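Local coordinates for protein 2,4-dihydroxyhept-2-ene-1,7-dioic acid aldolase (Kordia algicida OT-1, PDB 6BDE) that binds heme b and probably senses nitric oxide or a similar diatomic gas through the heme iron, as an H-NOX domain, at residues K149-H153 with F154-A158; E72-F75 with S76-E79; L19-V22 with D23-T27; L10-V13 with E14-F17; L96-I99 with E100-I103. The protein carries 1 engineered substitution. All blocks are in the same frame, centred on the assembly; numbering follows the deposited sequence.

Interaction 1 of 5, residues K149-H153 with F154-A158; sequences KTFEH and FNSSA
A Schellman motif joins Phe151 and Glu152, in the last turn of helix 140-153, to Asn155 and Ser156 beyond its end. Ser156 N reaches back to Phe151 O at 2.7 Å, and Asn155 N meets Glu152 O at 3.1 Å. Asn155 has the positive phi (55°) that turns the chain back, a conformation asparagine tolerates better than most residues. Phe154 N makes only weak bonds, to Thr150 O and Phe151 O.

Around this turn the side chains pair locally. Ala158 CB sits over the centre of the Phe151 ring, 3.4 Å above its plane, a CH-pi contact for which a small methyl is well suited, while Ser156 OG lies at the ring edge. On the other flank His153 and Phe154 form an edge-to-face pair with planes 73° apart. The His153 side chain runs out opposite its own amide nitrogen (chi1 177°), which carries ND1 over the middle of the Phe154 ring. Lys149 NZ forms a salt bridge of 3.1 Å with Glu152 OE2, approaching from above the carboxylate plane. Pro92 and Ile93 border Phe151, and Ile176 touches both Phe151 and Ala158.

The chemistry implies a helix end at which the carbonyls of Phe151 and Glu152 are taken up by the amides of Ser156 and Asn155, while His153 ND1, buried without a hydrogen-bond partner, is covered by an aromatic face.

Interaction 2 of 5, residues E72-F75 with S76-E79; sequences EHFF and SVIE. With HEM (protoporphyrin IX containing Fe), chain B.
Ser76 OG donates to His73 O over 2.6 Å, arriving in the carbonyl plane. Its chi1 of 70° puts the hydroxyl between its own backbone N and carbonyl carbon, close enough to reach back one turn. Ser76 N adds a weak bond to the same oxygen, so His73 O is shared by the hydroxyl and amide of one residue. Next come the helical bonds, Glu79 N to Phe75 O at 2.8 Å and Ile78 N to Phe74 O at 3.0 Å.

The packing is aromatic on aliphatic. Val77 CB lies over one face of the Phe74 ring, offset toward its rim, and Ile78 crosses Phe74 at about a right angle, with CD1 3.8 Å from Phe74 CD2. On another side of the helix the Glu79 CG methylene rests 3.7 Å from Phe75 CE2, the aliphatic part of the acid serving as packing surface. Leu86 covers Phe75, and Ile5 touches Phe74.

Ile78 faces the porphyrin: its CD1 lies 3.4 Å from HEM C3B and its CG2 approaches the vinyl atom CAB. A branched apolar residue suits this face, opposite Ile103. The arrangement belongs to the distal wall of the H-NOX heme pocket, to which helix 63-81 contributes Ile78.

Interaction 3 of 5, residues L19-V22 with D23-T27; sequences LEMV and DKIIT
Met21 and Ile25, one helical turn apart, cross at about a right angle. The methionine chain bends at chi2 (63°) and chi3 (69°), folding the thioether forward along the helix and bringing SD to 3.8 Å from Ile25 CG2. Ile25 carries CG1 between its backbone N and carbonyl carbon, where it rests 3.4 Å from Met21 O, while CG2 is turned toward the sulfur.

Val22 and Ile26 are arranged differently: they lie side by side and point the same way, with Val22 CG1 and Ile26 CD1 4.2 Å apart. Met21, Val22 and Ile25 turn toward the neighbouring helices, with Ile25 the most buried. Met21 meets Leu55 of helix 45-59, and Val22 meets Val13 of helix 3-17.

Polar residues occupy the outward side. Asp23 O takes Thr27 N at 2.9 Å and Thr27 OG1 at 3.0 Å, reached from opposite faces of its plane. Asp23 OD1, by contrast, stands 3.3 Å from Leu19 O, two acceptors with no bond between them. Lys24 stretches away, extended.

The chemistry implies an amphipathic surface helix: backbone bonds satisfy the peptide groups, while the flexible thioether chain of Met21 and the branched aliphatic groups fit against neighbouring helices.

Interaction 4 of 5, residues L10-V13 with E14-F17; sequences LDLV and EDKF
Leu10 O accepts Glu14 N at 2.9 Å, the first of four consecutive main-chain bonds that tie residues 10-13 to 14-17. Asp15 N to Asp11 O and Lys16 N to Leu12 O follow, and Phe17 N closes the series on Val13 O at 2.8 Å. Every amide of the second segment is thus satisfied by the carbonyl four residues earlier, the i to i-4 pattern of an alpha helix.

The side chains add little polar bonding across the contact. Asp11 OD1 and Glu14 OE2 remain 5.0 Å apart, like charges on an exposed flank, where they would probably repel one another mildly. Asp15 OD2 lies 3.9 Å from Leu12 CD1, a van der Waals contact between a carboxylate oxygen and a methyl group.

Phe17 has CG anti to its carbonyl carbon (chi1 -57°), and Val13 O lies at its ring edge, 3.9 Å from CD1. Val13 CG1 is a looser neighbour at 4.4 Å from that same carbon. Beyond the helix, Val13 packs on Leu55, Leu12 on Tyr70 and His73, and Phe17 on Leu66, apolar groups suited to interhelical surfaces.

The chemistry implies a division of labour: backbone bonds hold the turns, aliphatic and aromatic side chains dock helix 3-17 against its neighbours, while the charged groups of Asp11, Glu14, Asp15 and Lys16 lie on its exposed side.

Interaction 5 of 5, residues L96-I99 with E100-I103; sequences LASI and ENHI. With HEM (protoporphyrin IX containing Fe), chain B.
Ile99 and Ile103 share a first torsion, each with CG1 anti to its carbonyl carbon (chi1 -61° and -70°); this sends the CG1-CD1 arm of Ile99 to the heme and sets CG2 of Ile103 against the ring. They cross at a slant, Ile99 CG1 lying 4.1 Å from Ile103 CD1. Ile99 CD1 lies 3.4 Å from the vinyl atom HEM CBC, and Ile103 CG2 3.6 Å from HEM C4B. Branched aliphatic groups suit both the apolar substituents at the heme edge, met by Ile99, and the macrocycle face, met by Ile103.

The backbone beneath them is widened. Ile103 N donates to Ser98 O at 3.0 Å, almost straight at 173° and in the carbonyl plane, spanning five residues as in a pi-type turn; His102 N adds a weak bond to the same oxygen. Two waters bridge the turn: water 1 gives to Leu96 O and accepts from Glu100 N, and water 2 links Ala97 O to Asn101 N likewise.

Ser98 occupies the N-cap position without capping; its OG is bonded to Glu94 O instead.

This water-bridged helix start, directly before the axial ligand His104, is part of the proximal side of the H-NOX heme pocket.

In the fold
Interactions 2 and 5 both touch the heme, their centres about 17 Å apart: Ile78 and Ile103 lie on opposite faces, and Ile99 and Leu96 of interaction 5 meet the heme edge. Interaction 1 connects with both: Thr150 OG1 lies 3.4 Å from Phe75 CE1, and Phe151 CE2 3.6 Å from Leu96 CD1. Thr150 is part of the heme pocket. Interactions 3 and 4, on successive helices with centres about 10 Å apart, pack through Val22 CG2 and Val13 CG1 at 3.7 Å. Interaction 4 reaches the heme-facing helix where Leu12 CD2 meets His73 CB at 3.8 Å. Interaction 3 is the peripheral end of this chain of contacts, its centre about 35 Å from that of interaction 5.

Interaction 1 of 5, residues K149-H153 with F154-A158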
# COMPACT_ATOMS: atom_id res chain seq x y z
N LYS A 149 -6.43 3.54 6.40
CA LYS A 149 -7.81 3.51 5.92
C LYS A 149 -8.57 2.29 6.40
O LYS A 149 -9.81 2.31 6.41
CB LYS A 149 -7.83 3.56 4.39
CG LYS A 149 -7.44 4.92 3.83
CD LYS A 149 -8.42 5.99 4.27
CE LYS A 149 -7.99 7.37 3.77
NZ LYS A 149 -9.00 8.41 4.11
N THR A 150 -7.87 1.22 6.80
CA THR A 150 -8.55 0.09 7.43
C THR A 150 -9.19 0.51 8.75
O THR A 150 -10.34 0.16 9.03
CB THR A 150 -7.56 -1.06 7.65
OG1 THR A 150 -7.07 -1.52 6.39
CG2 THR A 150 -8.23 -2.21 8.39
N PHE A 151 -8.45 1.26 9.56
CA PHE A 151 -9.01 1.76 10.81
C PHE A 151 -10.11 2.79 10.56
O PHE A 151 -11.12 2.81 11.26
CB PHE A 151 -7.91 2.35 11.68
CG PHE A 151 -7.09 1.32 12.40
CD1 PHE A 151 -7.50 0.83 13.63
CD2 PHE A 151 -5.93 0.82 11.84
CE1 PHE A 151 -6.76 -0.13 14.30
CE2 PHE A 151 -5.19 -0.14 12.50
CZ PHE A 151 -5.61 -0.62 13.73
N GLU A 152 -9.92 3.64 9.55
CA GLU A 152 -10.94 4.63 9.21
C GLU A 152 -12.22 3.95 8.72
O GLU A 152 -13.33 4.43 8.99
CB GLU A 152 -10.41 5.59 8.15
CG GLU A 152 -11.42 6.65 7.73
CD GLU A 152 -10.77 7.88 7.12
OE1 GLU A 152 -11.51 8.74 6.58
OE2 GLU A 152 -9.53 7.98 7.17
N HIS A 153 -12.08 2.83 8.00
CA HIS A 153 -13.25 2.11 7.51
C HIS A 153 -14.12 1.61 8.65
O HIS A 153 -15.35 1.61 8.55
CB HIS A 153 -12.81 0.95 6.62
CG HIS A 153 -13.95 0.12 6.11
ND1 HIS A 153 -14.18 -1.17 6.55
CD2 HIS A 153 -14.92 0.39 5.21
CE1 HIS A 153 -15.25 -1.66 5.94
NE2 HIS A 153 -15.72 -0.73 5.12
N PHE A 154 -13.50 1.20 9.76
CA PHE A 154 -14.22 0.72 10.93
C PHE A 154 -14.46 1.82 11.95
O PHE A 154 -14.69 1.52 13.13
CB PHE A 154 -13.46 -0.44 11.57
CG PHE A 154 -13.44 -1.69 10.73
CD1 PHE A 154 -12.26 -2.13 10.15
CD2 PHE A 154 -14.60 -2.41 10.50
CE1 PHE A 154 -12.24 -3.28 9.37
CE2 PHE A 154 -14.59 -3.55 9.72
CZ PHE A 154 -13.41 -3.98 9.16
N ASN A 155 -14.43 3.09 11.53
CA ASN A 155 -14.68 4.24 12.40
C ASN A 155 -13.74 4.21 13.61
O ASN A 155 -14.15 4.42 14.76
CB ASN A 155 -16.14 4.29 12.84
CG ASN A 155 -17.09 4.32 11.66
OD1 ASN A 155 -16.87 5.04 10.69
ND2 ASN A 155 -18.16 3.54 11.74
N SER A 156 -12.46 3.96 13.34
CA SER A 156 -11.45 3.88 14.38
C SER A 156 -10.18 4.56 13.88
O SER A 156 -10.12 5.06 12.76
CB SER A 156 -11.18 2.42 14.77
OG SER A 156 -10.22 2.33 15.80
N SER A 157 -9.17 4.58 14.74
CA SER A 157 -7.87 5.14 14.40
C SER A 157 -6.81 4.44 15.23
O SER A 157 -7.10 3.83 16.26
CB SER A 157 -7.83 6.66 14.63
OG SER A 157 -7.92 6.97 16.01
N ALA A 158 -5.56 4.54 14.78
CA ALA A 158 -4.48 3.82 15.44
C ALA A 158 -3.18 4.58 15.31
O ALA A 158 -2.93 5.27 14.32
CB ALA A 158 -4.31 2.41 14.86

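Interaction 2 of 5, residues E72-F75 with S76-E79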
# COMPACT_ATOMS: atom_id res chain seq x y z
N GLU A 72 -3.37 4.99 0.82
CA GLU A 72 -4.69 5.41 1.28
C GLU A 72 -5.69 5.45 0.13
O GLU A 72 -6.85 5.07 0.30
CB GLU A 72 -4.60 6.77 1.97
CG GLU A 72 -3.76 6.77 3.23
CD GLU A 72 -3.95 8.01 4.07
OE1 GLU A 72 -4.43 9.04 3.53
OE2 GLU A 72 -3.64 7.97 5.28
N HIS A 73 -5.25 5.90 -1.05
CA HIS A 73 -6.14 5.93 -2.20
C HIS A 73 -6.49 4.53 -2.68
O HIS A 73 -7.62 4.29 -3.12
CB HIS A 73 -5.50 6.73 -3.34
CG HIS A 73 -6.18 6.55 -4.66
ND1 HIS A 73 -7.41 7.09 -4.94
CD2 HIS A 73 -5.80 5.88 -5.77
CE1 HIS A 73 -7.76 6.77 -6.17
NE2 HIS A 73 -6.80 6.04 -6.70
N PHE A 74 -5.54 3.59 -2.59
CA PHE A 74 -5.80 2.24 -3.08
C PHE A 74 -6.82 1.50 -2.23
O PHE A 74 -7.43 0.54 -2.71
CB PHE A 74 -4.50 1.44 -3.14
CG PHE A 74 -4.60 0.19 -3.97
CD1 PHE A 74 -4.63 0.27 -5.35
CD2 PHE A 74 -4.68 -1.05 -3.37
CE1 PHE A 74 -4.73 -0.88 -6.12
CE2 PHE A 74 -4.78 -2.20 -4.13
CZ PHE A 74 -4.81 -2.11 -5.51
N PHE A 75 -7.02 1.91 -0.97
CA PHE A 75 -8.06 1.28 -0.16
C PHE A 75 -9.44 1.52 -0.75
O PHE A 75 -10.31 0.65 -0.69
CB PHE A 75 -7.99 1.80 1.28
CG PHE A 75 -8.85 1.03 2.24
CD1 PHE A 75 -8.33 -0.05 2.94
CD2 PHE A 75 -10.17 1.38 2.44
CE1 PHE A 75 -9.12 -0.76 3.82
CE2 PHE A 75 -10.97 0.67 3.33
CZ PHE A 75 -10.44 -0.40 4.02
N SER A 76 -9.66 2.71 -1.33
CA SER A 76 -10.93 2.98 -2.00
C SER A 76 -11.11 2.10 -3.23
O SER A 76 -12.24 1.72 -3.56
CB SER A 76 -11.02 4.45 -2.38
OG SER A 76 -10.12 4.76 -3.43
N VAL A 77 -10.02 1.76 -3.91
CA VAL A 77 -10.10 0.79 -5.00
C VAL A 77 -10.52 -0.57 -4.47
O VAL A 77 -11.28 -1.30 -5.11
CB VAL A 77 -8.75 0.72 -5.76
CG1 VAL A 77 -8.87 -0.22 -6.95
CG2 VAL A 77 -8.31 2.10 -6.19
N ILE A 78 -10.02 -0.93 -3.29
CA ILE A 78 -10.43 -2.18 -2.65
C ILE A 78 -11.89 -2.10 -2.23
O ILE A 78 -12.65 -3.07 -2.37
CB ILE A 78 -9.51 -2.48 -1.45
CG1 ILE A 78 -8.13 -2.92 -1.94
CG2 ILE A 78 -10.15 -3.53 -0.56
CD1 ILE A 78 -7.03 -2.69 -0.93
N GLU A 79 -12.31 -0.95 -1.70
CA GLU A 79 -13.69 -0.78 -1.25
C GLU A 79 -14.68 -1.00 -2.38
O GLU A 79 -15.72 -1.64 -2.19
CB GLU A 79 -13.88 0.61 -0.65
CG GLU A 79 -13.73 0.69 0.86
CD GLU A 79 -13.83 2.11 1.37
OE1 GLU A 79 -13.25 3.02 0.73
OE2 GLU A 79 -14.49 2.33 2.41
CHA HEM B . 0.48 -5.47 -3.15
CHB HEM B . -4.80 -6.70 -3.45
CHC HEM B . -5.39 -5.58 1.91
CHD HEM B . -0.14 -4.11 2.17
C1A HEM B . -1.16 -5.87 -3.35
C2A HEM B . -1.43 -5.95 -4.74
C3A HEM B . -2.73 -6.25 -4.81
C4A HEM B . -3.14 -6.33 -3.46
CMA HEM B . -3.57 -6.47 -6.06
CAA HEM B . -0.45 -5.76 -5.90
CBA HEM B . 0.18 -7.12 -6.21
CGA HEM B . 1.07 -7.05 -7.45
O1A HEM B . 1.51 -8.11 -7.96
O2A HEM B . 1.37 -5.94 -7.96
C1B HEM B . -5.25 -6.39 -1.89
C2B HEM B . -6.75 -6.31 -1.55
C3B HEM B . -6.83 -6.02 -0.16
C4B HEM B . -5.40 -5.94 0.29
CMB HEM B . -7.92 -6.52 -2.52
CAB HEM B . -8.07 -5.85 0.71
CBB HEM B . -8.97 -6.81 0.79
C1C HEM B . -3.77 -5.05 2.15
C2C HEM B . -3.65 -4.35 3.37
C3C HEM B . -2.36 -3.99 3.42
C4C HEM B . -1.79 -4.50 2.24
CMC HEM B . -4.75 -4.07 4.39
CAC HEM B . -1.65 -3.21 4.53
CBC HEM B . -0.89 -3.85 5.39
C1D HEM B . 0.23 -4.43 0.57
C2D HEM B . 1.57 -3.82 0.24
C3D HEM B . 1.79 -4.13 -1.13
C4D HEM B . 0.55 -4.94 -1.59
CMD HEM B . 2.50 -3.04 1.16
CAD HEM B . 3.01 -3.75 -1.97
CBD HEM B . 3.76 -4.99 -2.44
CGD HEM B . 4.92 -5.26 -1.49
O1D HEM B . 4.98 -4.64 -0.39
O2D HEM B . 5.82 -6.08 -1.80
NA HEM B . -2.22 -6.03 -2.45
NB HEM B . -4.31 -6.07 -0.71
NC HEM B . -2.64 -5.14 1.32
ND HEM B . -0.55 -5.10 -0.51
FE HEM B . -2.31 -6.08 -0.43

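Interaction 3 of 5, residues L19-V22 with D23-T27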
# COMPACT_ATOMS: atom_id res chain seq x y z
N LEU A 19 -1.24 16.33 -15.70
CA LEU A 19 -0.94 15.41 -16.79
C LEU A 19 0.49 15.56 -17.28
O LEU A 19 1.12 14.58 -17.71
CB LEU A 19 -1.92 15.62 -17.95
CG LEU A 19 -1.93 14.54 -19.04
CD1 LEU A 19 -2.58 13.27 -18.52
CD2 LEU A 19 -2.64 15.05 -20.28
N GLU A 20 1.03 16.78 -17.24
CA GLU A 20 2.40 17.00 -17.69
C GLU A 20 3.41 16.29 -16.80
O GLU A 20 4.46 15.85 -17.29
CB GLU A 20 2.71 18.50 -17.74
CG GLU A 20 2.29 19.28 -16.50
CD GLU A 20 0.85 19.76 -16.56
OE1 GLU A 20 0.24 19.96 -15.49
OE2 GLU A 20 0.33 19.94 -17.68
N MET A 21 3.12 16.16 -15.51
CA MET A 21 4.01 15.41 -14.63
C MET A 21 3.96 13.92 -14.95
O MET A 21 4.99 13.24 -14.87
CB MET A 21 3.66 15.68 -13.17
CG MET A 21 4.50 14.93 -12.15
SD MET A 21 6.24 15.39 -12.22
CE MET A 21 6.18 17.08 -11.60
N VAL A 22 2.79 13.41 -15.32
CA VAL A 22 2.68 12.01 -15.73
C VAL A 22 3.58 11.75 -16.94
O VAL A 22 4.33 10.76 -16.98
CB VAL A 22 1.22 11.64 -16.03
CG1 VAL A 22 1.12 10.19 -16.47
CG2 VAL A 22 0.35 11.90 -14.81
N ASP A 23 3.51 12.63 -17.93
CA ASP A 23 4.38 12.51 -19.10
C ASP A 23 5.84 12.69 -18.73
O ASP A 23 6.72 12.07 -19.34
CB ASP A 23 3.98 13.53 -20.16
CG ASP A 23 2.60 13.29 -20.72
OD1 ASP A 23 1.84 14.27 -20.88
OD2 ASP A 23 2.26 12.12 -21.00
N LYS A 24 6.13 13.53 -17.73
CA LYS A 24 7.51 13.82 -17.38
C LYS A 24 8.18 12.60 -16.74
O LYS A 24 9.26 12.18 -17.18
CB LYS A 24 7.57 15.02 -16.43
CG LYS A 24 8.97 15.29 -15.88
CD LYS A 24 9.16 16.76 -15.53
CE LYS A 24 10.56 17.01 -14.99
NZ LYS A 24 10.83 18.46 -14.80
N ILE A 25 7.57 12.03 -15.70
CA ILE A 25 8.18 10.90 -15.02
C ILE A 25 8.24 9.69 -15.95
O ILE A 25 9.12 8.83 -15.79
CB ILE A 25 7.43 10.58 -13.72
CG1 ILE A 25 6.00 10.10 -14.01
CG2 ILE A 25 7.42 11.79 -12.80
CD1 ILE A 25 5.26 9.61 -12.78
N ILE A 26 7.33 9.60 -16.92
CA ILE A 26 7.40 8.53 -17.91
C ILE A 26 8.56 8.78 -18.87
O ILE A 26 9.30 7.86 -19.23
CB ILE A 26 6.06 8.39 -18.65
CG1 ILE A 26 5.03 7.70 -17.76
CG2 ILE A 26 6.24 7.63 -19.95
CD1 ILE A 26 3.67 7.55 -18.41
N THR A 27 8.74 10.04 -19.29
CA THR A 27 9.84 10.36 -20.19
C THR A 27 11.19 10.17 -19.51
O THR A 27 12.13 9.66 -20.12
CB THR A 27 9.68 11.80 -20.70
OG1 THR A 27 8.61 11.85 -21.66
CG2 THR A 27 10.95 12.28 -21.37

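Interaction 4 of 5, residues L10-V13 with E14-F17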
# COMPACT_ATOMS: atom_id res chain seq x y z
N LEU A 10 -0.68 6.23 -11.66
CA LEU A 10 -0.58 7.33 -12.62
C LEU A 10 -1.87 8.15 -12.67
O LEU A 10 -1.83 9.35 -12.96
CB LEU A 10 -0.22 6.80 -14.00
CG LEU A 10 1.11 6.05 -14.08
CD1 LEU A 10 1.33 5.49 -15.48
CD2 LEU A 10 2.27 6.96 -13.67
N ASP A 11 -3.01 7.52 -12.39
CA ASP A 11 -4.25 8.28 -12.23
C ASP A 11 -4.13 9.26 -11.08
O ASP A 11 -4.56 10.42 -11.19
CB ASP A 11 -5.43 7.33 -12.01
CG ASP A 11 -5.96 6.74 -13.30
OD1 ASP A 11 -5.51 7.17 -14.38
OD2 ASP A 11 -6.82 5.84 -13.23
N LEU A 12 -3.55 8.82 -9.96
CA LEU A 12 -3.38 9.70 -8.81
C LEU A 12 -2.36 10.80 -9.10
O LEU A 12 -2.51 11.93 -8.64
CB LEU A 12 -2.95 8.88 -7.59
CG LEU A 12 -3.00 9.59 -6.24
CD1 LEU A 12 -4.36 10.22 -6.01
CD2 LEU A 12 -2.67 8.61 -5.12
N VAL A 13 -1.31 10.48 -9.87
CA VAL A 13 -0.34 11.50 -10.25
C VAL A 13 -0.99 12.56 -11.13
O VAL A 13 -0.75 13.76 -10.96
CB VAL A 13 0.87 10.84 -10.95
CG1 VAL A 13 1.85 11.91 -11.42
CG2 VAL A 13 1.55 9.85 -10.02
N GLU A 14 -1.82 12.13 -12.07
CA GLU A 14 -2.57 13.08 -12.89
C GLU A 14 -3.53 13.90 -12.04
O GLU A 14 -3.69 15.11 -12.26
CB GLU A 14 -3.33 12.34 -14.00
CG GLU A 14 -4.62 13.01 -14.42
CD GLU A 14 -4.94 12.80 -15.89
OE1 GLU A 14 -5.42 13.75 -16.53
OE2 GLU A 14 -4.72 11.67 -16.39
N ASP A 15 -4.17 13.26 -11.06
CA ASP A 15 -5.14 13.96 -10.22
C ASP A 15 -4.47 15.01 -9.35
O ASP A 15 -5.01 16.11 -9.15
CB ASP A 15 -5.90 12.95 -9.36
CG ASP A 15 -6.68 13.61 -8.24
OD1 ASP A 15 -7.08 14.78 -8.38
OD2 ASP A 15 -6.88 12.94 -7.20
N LYS A 16 -3.28 14.72 -8.82
CA LYS A 16 -2.64 15.58 -7.84
C LYS A 16 -1.64 16.55 -8.44
O LYS A 16 -1.59 17.72 -8.03
CB LYS A 16 -1.95 14.74 -6.76
CG LYS A 16 -1.23 15.55 -5.70
CD LYS A 16 -2.20 16.43 -4.91
CE LYS A 16 -3.20 15.60 -4.15
NZ LYS A 16 -2.53 14.62 -3.24
N PHE A 17 -0.83 16.11 -9.41
CA PHE A 17 0.26 16.93 -9.93
C PHE A 17 0.09 17.35 -11.38
O PHE A 17 0.84 18.22 -11.84
CB PHE A 17 1.60 16.18 -9.77
CG PHE A 17 1.91 15.78 -8.35
CD1 PHE A 17 1.60 14.52 -7.89
CD2 PHE A 17 2.48 16.69 -7.48
CE1 PHE A 17 1.88 14.15 -6.59
CE2 PHE A 17 2.77 16.34 -6.18
CZ PHE A 17 2.47 15.07 -5.73

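Interaction 5 of 5, residues L96-I99 with E100-I103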
# COMPACT_ATOMS: atom_id res chain seq x y z
N LEU A 96 -6.20 -6.81 9.77
CA LEU A 96 -4.77 -6.66 9.51
C LEU A 96 -4.00 -7.92 9.89
O LEU A 96 -3.01 -8.26 9.24
CB LEU A 96 -4.23 -5.45 10.27
CG LEU A 96 -4.76 -4.09 9.81
CD1 LEU A 96 -4.05 -2.96 10.55
CD2 LEU A 96 -4.60 -3.93 8.31
N ALA A 97 -4.43 -8.63 10.94
CA ALA A 97 -3.82 -9.91 11.27
C ALA A 97 -4.22 -11.02 10.32
O ALA A 97 -3.73 -12.15 10.47
CB ALA A 97 -4.17 -10.30 12.71
N SER A 98 -5.08 -10.73 9.34
CA SER A 98 -5.55 -11.72 8.39
C SER A 98 -5.07 -11.44 6.97
O SER A 98 -5.55 -12.07 6.02
CB SER A 98 -7.08 -11.80 8.41
OG SER A 98 -7.55 -12.13 9.71
N ILE A 99 -4.14 -10.50 6.80
CA ILE A 99 -3.62 -10.19 5.47
C ILE A 99 -2.88 -11.38 4.89
O ILE A 99 -3.07 -11.76 3.73
CB ILE A 99 -2.73 -8.94 5.52
CG1 ILE A 99 -3.52 -7.72 6.00
CG2 ILE A 99 -2.11 -8.66 4.16
CD1 ILE A 99 -2.65 -6.59 6.49
N GLU A 100 -2.02 -12.00 5.70
CA GLU A 100 -1.14 -13.05 5.19
C GLU A 100 -1.91 -14.33 4.89
O GLU A 100 -1.75 -14.92 3.81
CB GLU A 100 -0.02 -13.32 6.19
CG GLU A 100 0.96 -14.40 5.75
CD GLU A 100 1.83 -13.97 4.58
OE1 GLU A 100 1.98 -12.75 4.36
OE2 GLU A 100 2.35 -14.85 3.87
N ASN A 101 -2.75 -14.78 5.82
CA ASN A 101 -3.37 -16.09 5.72
C ASN A 101 -4.77 -16.07 5.12
O ASN A 101 -5.40 -17.13 5.01
CB ASN A 101 -3.39 -16.78 7.09
CG ASN A 101 -4.16 -15.99 8.14
OD1 ASN A 101 -4.84 -15.01 7.83
ND2 ASN A 101 -4.03 -16.41 9.39
N HIS A 102 -5.29 -14.90 4.74
CA HIS A 102 -6.59 -14.87 4.07
C HIS A 102 -6.62 -13.87 2.92
O HIS A 102 -6.85 -14.26 1.77
CB HIS A 102 -7.71 -14.53 5.06
CG HIS A 102 -9.06 -14.43 4.42
ND1 HIS A 102 -9.93 -13.40 4.68
CD2 HIS A 102 -9.67 -15.23 3.51
CE1 HIS A 102 -11.03 -13.57 3.97
NE2 HIS A 102 -10.90 -14.67 3.25
N ILE A 103 -6.41 -12.59 3.22
CA ILE A 103 -6.61 -11.54 2.22
C ILE A 103 -5.70 -11.77 1.02
O ILE A 103 -6.16 -11.90 -0.12
CB ILE A 103 -6.39 -10.15 2.84
CG1 ILE A 103 -7.53 -9.81 3.80
CG2 ILE A 103 -6.29 -9.10 1.74
CD1 ILE A 103 -7.27 -8.60 4.66
CHA HEM B . 0.48 -5.47 -3.15
CHB HEM B . -4.80 -6.70 -3.45
CHC HEM B . -5.39 -5.58 1.91
CHD HEM B . -0.14 -4.11 2.17
C1A HEM B . -1.16 -5.87 -3.35
C2A HEM B . -1.43 -5.95 -4.74
C3A HEM B . -2.73 -6.25 -4.81
C4A HEM B . -3.14 -6.33 -3.46
CMA HEM B . -3.57 -6.47 -6.06
CAA HEM B . -0.45 -5.76 -5.90
CBA HEM B . 0.18 -7.12 -6.21
CGA HEM B . 1.07 -7.05 -7.45
O1A HEM B . 1.51 -8.11 -7.96
O2A HEM B . 1.37 -5.94 -7.96
C1B HEM B . -5.25 -6.39 -1.89
C2B HEM B . -6.75 -6.31 -1.55
C3B HEM B . -6.83 -6.02 -0.16
C4B HEM B . -5.40 -5.94 0.29
CMB HEM B . -7.92 -6.52 -2.52
CAB HEM B . -8.07 -5.85 0.71
CBB HEM B . -8.97 -6.81 0.79
C1C HEM B . -3.77 -5.05 2.15
C2C HEM B . -3.65 -4.35 3.37
C3C HEM B . -2.36 -3.99 3.42
C4C HEM B . -1.79 -4.50 2.24
CMC HEM B . -4.75 -4.07 4.39
CAC HEM B . -1.65 -3.21 4.53
CBC HEM B . -0.89 -3.85 5.39
C1D HEM B . 0.23 -4.43 0.57
C2D HEM B . 1.57 -3.82 0.24
C3D HEM B . 1.79 -4.13 -1.13
C4D HEM B . 0.55 -4.94 -1.59
CMD HEM B . 2.50 -3.04 1.16
CAD HEM B . 3.01 -3.75 -1.97
CBD HEM B . 3.76 -4.99 -2.44
CGD HEM B . 4.92 -5.26 -1.49
O1D HEM B . 4.98 -4.64 -0.39
O2D HEM B . 5.82 -6.08 -1.80
NA HEM B . -2.22 -6.03 -2.45
NB HEM B . -4.31 -6.07 -0.71
NC HEM B . -2.64 -5.14 1.32
ND HEM B . -0.55 -5.10 -0.51
FE HEM B . -2.31 -6.08 -0.43
O HOH W 1 -1.30 -10.60 8.34
O HOH W 2 -2.10 -13.82 8.81